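Local coordinates for protein giardin subunit alpha-1 (Giardia intestinalis, PDB 4EVF) that binds calcium and, in a calcium-dependent way, phospholipids such as phosphatidylserine, as an annexin of the parasite cytoskeleton involved in attachment to the intestinal mucosa, at residues A[76-82]-A[113-118]; A[227-231]-A[259-265]; A[20-24]-A[283-287]. All coordinates share one frame; numbering follows the deposited sequence.

Contact 1 of 3, residues A[76-82]-A[113-118]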
loop_
_atom_site.group_PDB
_atom_site.type_symbol
_atom_site.label_atom_id
_atom_site.label_comp_id
_atom_site.label_asym_id
_atom_site.label_seq_id
_atom_site.Cartn_x
_atom_site.Cartn_y
_atom_site.Cartn_z
ATOM N N GLU A 76 11.537 7.436 -1.067
ATOM C CA GLU A 76 12.113 7.424 -2.415
ATOM C C GLU A 76 11.561 6.266 -3.242
ATOM O O GLU A 76 11.322 6.410 -4.447
ATOM C CB GLU A 76 13.637 7.331 -2.366
ATOM C CG GLU A 76 14.297 8.622 -1.944
ATOM C CD GLU A 76 15.793 8.475 -1.736
ATOM O OE1 GLU A 76 16.329 7.373 -1.973
ATOM O OE2 GLU A 76 16.437 9.470 -1.334
ATOM N N VAL A 77 11.389 5.120 -2.589
ATOM C CA VAL A 77 10.754 3.961 -3.209
ATOM C C VAL A 77 9.355 4.329 -3.705
ATOM O O VAL A 77 9.061 4.210 -4.896
ATOM C CB VAL A 77 10.677 2.768 -2.234
ATOM C CG1 VAL A 77 9.819 1.638 -2.825
ATOM C CG2 VAL A 77 12.076 2.259 -1.891
ATOM N N ARG A 78 8.503 4.789 -2.791
ATOM C CA ARG A 78 7.141 5.186 -3.149
ATOM C C ARG A 78 7.105 6.258 -4.239
ATOM O O ARG A 78 6.326 6.161 -5.198
ATOM C CB ARG A 78 6.339 5.616 -1.916
ATOM C CG ARG A 78 4.845 5.826 -2.181
ATOM C CD ARG A 78 4.076 6.315 -0.941
ATOM N NE ARG A 78 4.026 5.347 0.160
ATOM C CZ ARG A 78 3.155 4.340 0.231
ATOM N NH1 ARG A 78 3.163 3.512 1.271
ATOM N NH2 ARG A 78 2.279 4.153 -0.748
ATOM N N ALA A 79 7.948 7.282 -4.110
ATOM C CA ALA A 79 8.006 8.344 -5.108
ATOM C C ALA A 79 8.324 7.808 -6.505
ATOM O O ALA A 79 7.732 8.248 -7.493
ATOM C CB ALA A 79 9.035 9.395 -4.712
ATOM N N GLN A 80 9.272 6.876 -6.586
ATOM C CA GLN A 80 9.681 6.306 -7.875
ATOM C C GLN A 80 8.565 5.432 -8.472
ATOM O O GLN A 80 8.335 5.442 -9.690
ATOM C CB GLN A 80 10.981 5.502 -7.733
ATOM C CG GLN A 80 11.455 4.843 -9.029
ATOM C CD GLN A 80 11.911 5.844 -10.065
ATOM O OE1 GLN A 80 11.392 5.886 -11.189
ATOM N NE2 GLN A 80 12.893 6.656 -9.701
ATOM N N HIS A 81 7.877 4.682 -7.614
ATOM C CA HIS A 81 6.697 3.916 -8.038
ATOM C C HIS A 81 5.650 4.836 -8.663
ATOM O O HIS A 81 5.051 4.515 -9.694
ATOM C CB HIS A 81 6.071 3.187 -6.856
ATOM C CG HIS A 81 6.817 1.966 -6.420
ATOM N ND1 HIS A 81 7.491 1.144 -7.300
ATOM C CD2 HIS A 81 6.977 1.417 -5.193
ATOM C CE1 HIS A 81 8.042 0.146 -6.629
ATOM N NE2 HIS A 81 7.747 0.292 -5.348
ATOM N N ILE A 82 5.425 5.981 -8.027
ATOM C CA ILE A 82 4.464 6.967 -8.524
ATOM C C ILE A 82 4.898 7.586 -9.862
ATOM O O ILE A 82 4.081 7.791 -10.762
ATOM C CB ILE A 82 4.217 8.068 -7.472
ATOM C CG1 ILE A 82 3.514 7.474 -6.246
ATOM C CG2 ILE A 82 3.433 9.224 -8.072
ATOM C CD1 ILE A 82 3.267 8.480 -5.128
ATOM N N ALA A 113 10.279 13.648 -1.188
ATOM C CA ALA A 113 11.239 12.853 -1.933
ATOM C C ALA A 113 11.064 13.087 -3.430
ATOM O O ALA A 113 12.038 13.156 -4.177
ATOM C CB ALA A 113 11.102 11.383 -1.590
ATOM N N TYR A 114 9.813 13.233 -3.854
ATOM C CA TYR A 114 9.493 13.419 -5.261
ATOM C C TYR A 114 10.101 14.714 -5.791
ATOM O O TYR A 114 10.629 14.762 -6.901
ATOM C CB TYR A 114 7.978 13.413 -5.462
ATOM C CG TYR A 114 7.549 13.234 -6.905
ATOM C CD1 TYR A 114 7.461 14.325 -7.768
ATOM C CD2 TYR A 114 7.224 11.974 -7.400
ATOM C CE1 TYR A 114 7.071 14.168 -9.089
ATOM C CE2 TYR A 114 6.828 11.804 -8.728
ATOM C CZ TYR A 114 6.755 12.906 -9.564
ATOM O OH TYR A 114 6.361 12.747 -10.876
ATOM N N THR A 115 10.031 15.771 -4.992
ATOM C CA THR A 115 10.639 17.037 -5.384
ATOM C C THR A 115 12.150 16.894 -5.498
ATOM O O THR A 115 12.770 17.409 -6.429
ATOM C CB THR A 115 10.282 18.148 -4.400
ATOM O OG1 THR A 115 8.876 18.401 -4.485
ATOM C CG2 THR A 115 11.034 19.424 -4.732
ATOM N N ARG A 116 12.740 16.171 -4.556
ATOM C CA ARG A 116 14.178 15.991 -4.542
ATOM C C ARG A 116 14.630 15.205 -5.762
ATOM O O ARG A 116 15.661 15.507 -6.357
ATOM C CB ARG A 116 14.597 15.272 -3.263
ATOM C CG ARG A 116 16.009 15.583 -2.804
ATOM C CD ARG A 116 16.237 15.044 -1.403
ATOM N NE ARG A 116 15.828 13.647 -1.328
ATOM C CZ ARG A 116 14.833 13.186 -0.577
ATOM N NH1 ARG A 116 14.137 14.010 0.204
ATOM N NH2 ARG A 116 14.548 11.888 -0.600
ATOM N N MET A 117 13.842 14.202 -6.137
ATOM C CA MET A 117 14.227 13.271 -7.189
ATOM C C MET A 117 13.953 13.800 -8.601
ATOM O O MET A 117 14.719 13.535 -9.530
ATOM C CB MET A 117 13.515 11.922 -6.978
ATOM C CG MET A 117 13.829 11.245 -5.638
ATOM S SD MET A 117 12.788 9.816 -5.213
ATOM C CE MET A 117 13.509 8.517 -6.222
ATOM N N PHE A 118 12.862 14.542 -8.767
ATOM C CA PHE A 118 12.416 14.911 -10.112
ATOM C C PHE A 118 12.258 16.416 -10.315
ATOM O O PHE A 118 11.973 16.865 -11.428
ATOM C CB PHE A 118 11.104 14.195 -10.449
ATOM C CG PHE A 118 11.127 12.731 -10.136
ATOM C CD1 PHE A 118 10.465 12.238 -9.021
ATOM C CD2 PHE A 118 11.825 11.846 -10.944
ATOM C CE1 PHE A 118 10.483 10.888 -8.723
ATOM C CE2 PHE A 118 11.854 10.485 -10.651
ATOM C CZ PHE A 118 11.186 10.006 -9.537
#

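Contact 2 of 3, residues A[227-231]-A[259-265]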
loop_
_atom_site.group_PDB
_atom_site.type_symbol
_atom_site.label_atom_id
_atom_site.label_comp_id
_atom_site.label_asym_id
_atom_site.label_seq_id
_atom_site.Cartn_x
_atom_site.Cartn_y
_atom_site.Cartn_z
ATOM N N MET A 227 -5.465 0.024 7.232
ATOM C CA MET A 227 -4.466 -0.236 6.209
ATOM C C MET A 227 -4.199 -1.736 6.003
ATOM O O MET A 227 -3.930 -2.166 4.880
ATOM C CB MET A 227 -3.171 0.504 6.542
ATOM C CG MET A 227 -3.253 2.007 6.333
ATOM S SD MET A 227 -3.447 2.453 4.591
ATOM C CE MET A 227 -4.265 4.037 4.750
ATOM N N HIS A 228 -4.269 -2.522 7.078
ATOM C CA HIS A 228 -4.052 -3.974 6.981
ATOM C C HIS A 228 -5.193 -4.672 6.249
ATOM O O HIS A 228 -5.000 -5.733 5.651
ATOM C CB HIS A 228 -3.858 -4.613 8.368
ATOM C CG HIS A 228 -5.099 -4.639 9.209
ATOM N ND1 HIS A 228 -5.650 -3.501 9.762
ATOM C CD2 HIS A 228 -5.884 -5.668 9.609
ATOM C CE1 HIS A 228 -6.728 -3.827 10.455
ATOM N NE2 HIS A 228 -6.889 -5.136 10.381
ATOM N N ARG A 229 -6.376 -4.066 6.299
ATOM C CA ARG A 229 -7.535 -4.591 5.582
ATOM C C ARG A 229 -7.482 -4.251 4.094
ATOM O O ARG A 229 -7.933 -5.032 3.266
ATOM C CB ARG A 229 -8.839 -4.105 6.222
ATOM C CG ARG A 229 -9.029 -4.627 7.639
ATOM C CD ARG A 229 -10.321 -4.160 8.260
ATOM N NE ARG A 229 -11.472 -4.903 7.751
ATOM C CZ ARG A 229 -12.672 -4.900 8.325
ATOM N NH1 ARG A 229 -12.874 -4.197 9.433
ATOM N NH2 ARG A 229 -13.669 -5.602 7.796
ATOM N N LEU A 230 -6.950 -3.081 3.754
ATOM C CA LEU A 230 -6.702 -2.774 2.353
ATOM C C LEU A 230 -5.576 -3.672 1.830
ATOM O O LEU A 230 -5.656 -4.201 0.713
ATOM C CB LEU A 230 -6.367 -1.288 2.141
ATOM C CG LEU A 230 -6.097 -0.906 0.682
ATOM C CD1 LEU A 230 -7.309 -1.256 -0.214
ATOM C CD2 LEU A 230 -5.728 0.557 0.521
ATOM N N ALA A 231 -4.523 -3.837 2.639
ATOM C CA ALA A 231 -3.439 -4.758 2.304
ATOM C C ALA A 231 -3.962 -6.167 1.980
ATOM O O ALA A 231 -3.576 -6.763 0.976
ATOM C CB ALA A 231 -2.423 -4.821 3.439
ATOM N N CYS A 259 1.496 -3.411 7.899
ATOM C CA CYS A 259 0.271 -4.111 7.518
ATOM C C CYS A 259 0.279 -5.572 7.920
ATOM O O CYS A 259 -0.472 -6.367 7.361
ATOM C CB CYS A 259 0.071 -4.048 5.999
ATOM S SG CYS A 259 -0.138 -2.391 5.293
ATOM N N LEU A 260 1.118 -5.946 8.873
ATOM C CA LEU A 260 1.276 -7.369 9.162
ATOM C C LEU A 260 0.002 -8.061 9.672
ATOM O O LEU A 260 -0.062 -9.289 9.718
ATOM C CB LEU A 260 2.474 -7.621 10.083
ATOM C CG LEU A 260 3.828 -7.483 9.383
ATOM C CD1 LEU A 260 4.968 -7.511 10.388
ATOM C CD2 LEU A 260 4.021 -8.569 8.308
ATOM N N GLY A 261 -1.007 -7.277 10.045
ATOM C CA GLY A 261 -2.302 -7.824 10.420
ATOM C C GLY A 261 -3.094 -8.311 9.211
ATOM O O GLY A 261 -4.204 -8.831 9.333
ATOM N N ALA A 262 -2.508 -8.152 8.033
ATOM C CA ALA A 262 -3.162 -8.550 6.795
ATOM C C ALA A 262 -3.558 -10.029 6.824
ATOM O O ALA A 262 -4.650 -10.395 6.381
ATOM C CB ALA A 262 -2.266 -8.240 5.615
ATOM N N LYS A 263 -2.692 -10.883 7.371
ATOM C CA LYS A 263 -2.972 -12.319 7.346
ATOM C C LYS A 263 -4.273 -12.703 8.069
ATOM O O LYS A 263 -4.955 -13.656 7.679
ATOM C CB LYS A 263 -1.780 -13.128 7.866
ATOM C CG LYS A 263 -1.283 -12.705 9.220
ATOM C CD LYS A 263 -0.005 -13.453 9.591
ATOM C CE LYS A 263 0.714 -12.748 10.735
ATOM N NZ LYS A 263 1.898 -13.513 11.204
ATOM N N HIS A 264 -4.624 -11.951 9.106
ATOM C CA HIS A 264 -5.829 -12.227 9.878
ATOM C C HIS A 264 -7.058 -11.694 9.157
ATOM O O HIS A 264 -8.104 -12.355 9.105
ATOM C CB HIS A 264 -5.704 -11.627 11.280
ATOM C CG HIS A 264 -4.494 -12.109 12.024
ATOM N ND1 HIS A 264 -4.413 -13.373 12.574
ATOM C CD2 HIS A 264 -3.305 -11.511 12.284
ATOM C CE1 HIS A 264 -3.233 -13.527 13.149
ATOM N NE2 HIS A 264 -2.545 -12.410 12.991
ATOM N N ALA A 265 -6.922 -10.507 8.580
ATOM C CA ALA A 265 -8.005 -9.910 7.815
ATOM C C ALA A 265 -8.202 -10.656 6.504
ATOM O O ALA A 265 -9.242 -10.536 5.858
ATOM C CB ALA A 265 -7.721 -8.443 7.546
#

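Contact 3 of 3, residues A[20-24]-A[283-287]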
loop_
_atom_site.group_PDB
_atom_site.type_symbol
_atom_site.label_atom_id
_atom_site.label_comp_id
_atom_site.label_asym_id
_atom_site.label_seq_id
_atom_site.Cartn_x
_atom_site.Cartn_y
_atom_site.Cartn_z
ATOM N N GLU A 20 18.307 -15.774 -0.849
ATOM C CA GLU A 20 17.196 -14.822 -0.956
ATOM C C GLU A 20 16.201 -14.899 0.194
ATOM O O GLU A 20 15.793 -13.871 0.752
ATOM C CB GLU A 20 16.461 -15.001 -2.284
ATOM C CG GLU A 20 17.211 -14.453 -3.473
ATOM C CD GLU A 20 16.423 -14.595 -4.762
ATOM O OE1 GLU A 20 15.649 -15.570 -4.896
ATOM O OE2 GLU A 20 16.572 -13.723 -5.635
ATOM N N VAL A 21 15.794 -16.111 0.544
ATOM C CA VAL A 21 14.848 -16.264 1.637
ATOM C C VAL A 21 15.455 -15.751 2.944
ATOM O O VAL A 21 14.755 -15.171 3.777
ATOM C CB VAL A 21 14.354 -17.715 1.787
ATOM C CG1 VAL A 21 13.435 -17.833 2.984
ATOM C CG2 VAL A 21 13.622 -18.157 0.528
ATOM N N GLN A 22 16.758 -15.955 3.120
ATOM C CA GLN A 22 17.428 -15.477 4.328
ATOM C C GLN A 22 17.460 -13.944 4.404
ATOM O O GLN A 22 17.296 -13.364 5.481
ATOM C CB GLN A 22 18.840 -16.057 4.445
ATOM C CG GLN A 22 19.594 -15.607 5.687
ATOM C CD GLN A 22 18.879 -15.957 6.985
ATOM O OE1 GLN A 22 17.890 -16.695 6.989
ATOM N NE2 GLN A 22 19.377 -15.422 8.097
ATOM N N ILE A 23 17.671 -13.285 3.271
ATOM C CA ILE A 23 17.602 -11.826 3.255
ATOM C C ILE A 23 16.176 -11.380 3.565
ATOM O O ILE A 23 15.957 -10.461 4.357
ATOM C CB ILE A 23 18.067 -11.247 1.910
ATOM C CG1 ILE A 23 19.533 -11.609 1.659
ATOM C CG2 ILE A 23 17.815 -9.739 1.845
ATOM C CD1 ILE A 23 19.963 -11.413 0.222
ATOM N N ALA A 24 15.206 -12.048 2.948
ATOM C CA ALA A 24 13.805 -11.775 3.214
ATOM C C ALA A 24 13.487 -12.010 4.683
ATOM O O ALA A 24 12.762 -11.230 5.299
ATOM C CB ALA A 24 12.896 -12.642 2.308
ATOM N N ARG A 283 10.453 -19.193 -6.785
ATOM C CA ARG A 283 11.377 -18.201 -6.227
ATOM C C ARG A 283 10.641 -17.136 -5.403
ATOM O O ARG A 283 10.943 -16.927 -4.226
ATOM C CB ARG A 283 12.186 -17.551 -7.361
ATOM C CG ARG A 283 13.252 -16.559 -6.908
ATOM C CD ARG A 283 13.877 -15.862 -8.104
ATOM N NE ARG A 283 14.888 -14.874 -7.728
ATOM C CZ ARG A 283 15.339 -13.930 -8.550
ATOM N NH1 ARG A 283 14.860 -13.843 -9.782
ATOM N NH2 ARG A 283 16.259 -13.067 -8.140
ATOM N N MET A 284 9.666 -16.476 -6.018
ATOM C CA MET A 284 8.968 -15.360 -5.381
ATOM C C MET A 284 8.151 -15.759 -4.159
ATOM O O MET A 284 8.135 -15.044 -3.153
ATOM C CB MET A 284 8.043 -14.668 -6.386
ATOM C CG MET A 284 7.148 -13.604 -5.766
ATOM S SD MET A 284 8.094 -12.172 -5.158
ATOM C CE MET A 284 8.675 -11.489 -6.706
ATOM N N ALA A 285 7.453 -16.887 -4.248
ATOM C CA ALA A 285 6.517 -17.267 -3.191
ATOM C C ALA A 285 7.130 -17.383 -1.784
ATOM O O ALA A 285 6.581 -16.842 -0.823
ATOM C CB ALA A 285 5.762 -18.537 -3.563
ATOM N N PRO A 286 8.250 -18.110 -1.649
ATOM C CA PRO A 286 8.819 -18.218 -0.302
ATOM C C PRO A 286 9.244 -16.851 0.236
ATOM O O PRO A 286 9.162 -16.599 1.436
ATOM C CB PRO A 286 10.041 -19.134 -0.495
ATOM C CG PRO A 286 10.294 -19.168 -1.963
ATOM C CD PRO A 286 8.963 -18.955 -2.624
ATOM N N ILE A 287 9.695 -15.985 -0.657
ATOM C CA ILE A 287 10.072 -14.640 -0.259
ATOM C C ILE A 287 8.860 -13.917 0.321
ATOM O O ILE A 287 8.935 -13.374 1.421
ATOM C CB ILE A 287 10.672 -13.847 -1.428
ATOM C CG1 ILE A 287 12.035 -14.431 -1.813
ATOM C CG2 ILE A 287 10.783 -12.365 -1.068
ATOM C CD1 ILE A 287 12.605 -13.872 -3.100
#

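Contact 1 of 3, residues A[76-82]-A[113-118]
Ala79 points its methyl group from helix 74-87 at helix 104-118 and meets three residues there. Its CB lies 4.2 Å from CB of Ala113, 4.1 Å from CD2 of Tyr114 and 3.8 Å from SD of Met117. The axes of the two segments approach to 9.1 Å and cross at -67°, with Ala79 and Ala113 facing each other. Tyr114 has CG anti to its backbone N (chi1 -165°), which swings the ring toward helix 74-87; the carbonyl O of Ala79 sits at the ring edge, near its plane, while Ile82 offers CG2 to CE2. One face of this ring is covered by CD1 of Phe118, and the ring of Phe118 in turn has its rim near Gln80. The phenol OH is held from outside the two segments by Asp125 and Arg83. Further out, Met117 bends at chi3 (78°), so that its CE methyl lies 3.5 Å from O of Glu76 and its sulfur beside the aliphatic part of the same residue. At the polar margin the extended Glu76 meets Arg116 at about a right angle: NH2 of Arg116 donates to the anti lone pair of Glu76 OE2 over 3.2 Å. This oxygen lies out of the guanidinium plane, and a single hydrogen bond joins the pair. Helix 104-118 thus crosses helix 74-87 steeply within the predicted second repeat of the all-helical annexin fold.

Contact 2 of 3, residues A[227-231]-A[259-265]
His228 leans from the first turn of helix 227-240 over the turn that leads into helix 262-265. Its CB lies 3.8 Å from the backbone N of Ala262 and 3.9 Å from the carbonyl O of Cys259. From there CG is set between the backbone N and the carbonyl carbon (chi1 70°), which turns the CD2 edge of the ring toward Gly261. CG itself passes the carbonyl carbon of Gly261, and CD2 comes to 3.6 Å from O of Gly261, which lies at the ring edge near its plane. That oxygen already accepts the amides of His264 and Ala265. CD2 is also 3.9 Å from CB of Ala265, and with CD2 the ring's contact with the other segment ends. The same methyl touches CG of Arg229, which covers one face of the imidazole. The backbones add a CA-H...O contact, from CA of Ala262 to O of His228 at 3.6 Å. Deeper in, CB of Ala231 packs on CB of Cys259 at 3.7 Å and on CB of Ala262, while SG of Cys259 lies against the carbonyl O of Met227. No conventional hydrogen bond joins the two segments. Trp292 of helix 284-292 touches both Cys259 and Ala262. In the predicted fourth annexin repeat, a type I beta turn from Cys259 to Ala262 thus leads into helix 262-265 and packs on the first turn of helix 227-240.

Contact 3 of 3, residues A[20-24]-A[283-287]
Glu20 and Arg283 form a nearly coplanar salt bridge, with carboxylate and guanidinium planes only 7° apart. Arg283 presents its side edge: NE donates to Glu20 OE1 over 3.0 Å and, less straight, to OE2 over 2.9 Å, while NH2 reaches OE2 at a short 2.6 Å. All three bonds use syn lone pairs and lie within a few degrees of the guanidinium plane, so the carboxylate is fixed in rotation as well as in position. The chain of Arg283 runs extended from CG to NE, its CG anti to the backbone N (chi1 -176°), and this stretch brings the NE/NH2 edge alongside the carboxylate, edge to edge. Its remaining nitrogen, NH1, is hydrogen-bonded to the carbonyl O of Gly60, and Glu63 adds a long, weak ion pair; the neighbouring carboxylate would be expected to share in balancing the positive charge. The buried side of the contact is Ile287 on Ala24, whose CB rests 4.0 Å from the CG2 branch of Ile287. By contrast, the salt bridge is partly exposed, as is the pair where CG2 of Val21 meets CB of Pro286 at 3.9 Å, the two side chains crossing at about a right angle. Between these parts, CD1 of Ile287 lies 3.9 Å from OE1 of Glu20. The contact thus joins the start of helix 20-28 to the first turn of helix 284-292, with helix 62-70 alongside, touching Glu20 and Ile287 through Glu63, and helix 4-16 packed on Ile23.

From the N terminus, the first segment met is 20-24, whose partner 283-287 comes near the C terminus; contact 3 therefore closes almost the whole chain and brings the predicted first annexin repeat against the predicted fourth. Within that long loop two short ones follow in series. Contact 1 closes over 30 intervening, mostly helical residues inside the predicted second repeat, and contact 2 over 27 inside the fourth, so neither crosses the other. Their centres are about 25 Å apart, on opposite sides of the chain's centre, and nowhere do the three contacts touch. Two thus tie helices within single repeats, whereas the third joins the two ends of the annexin core.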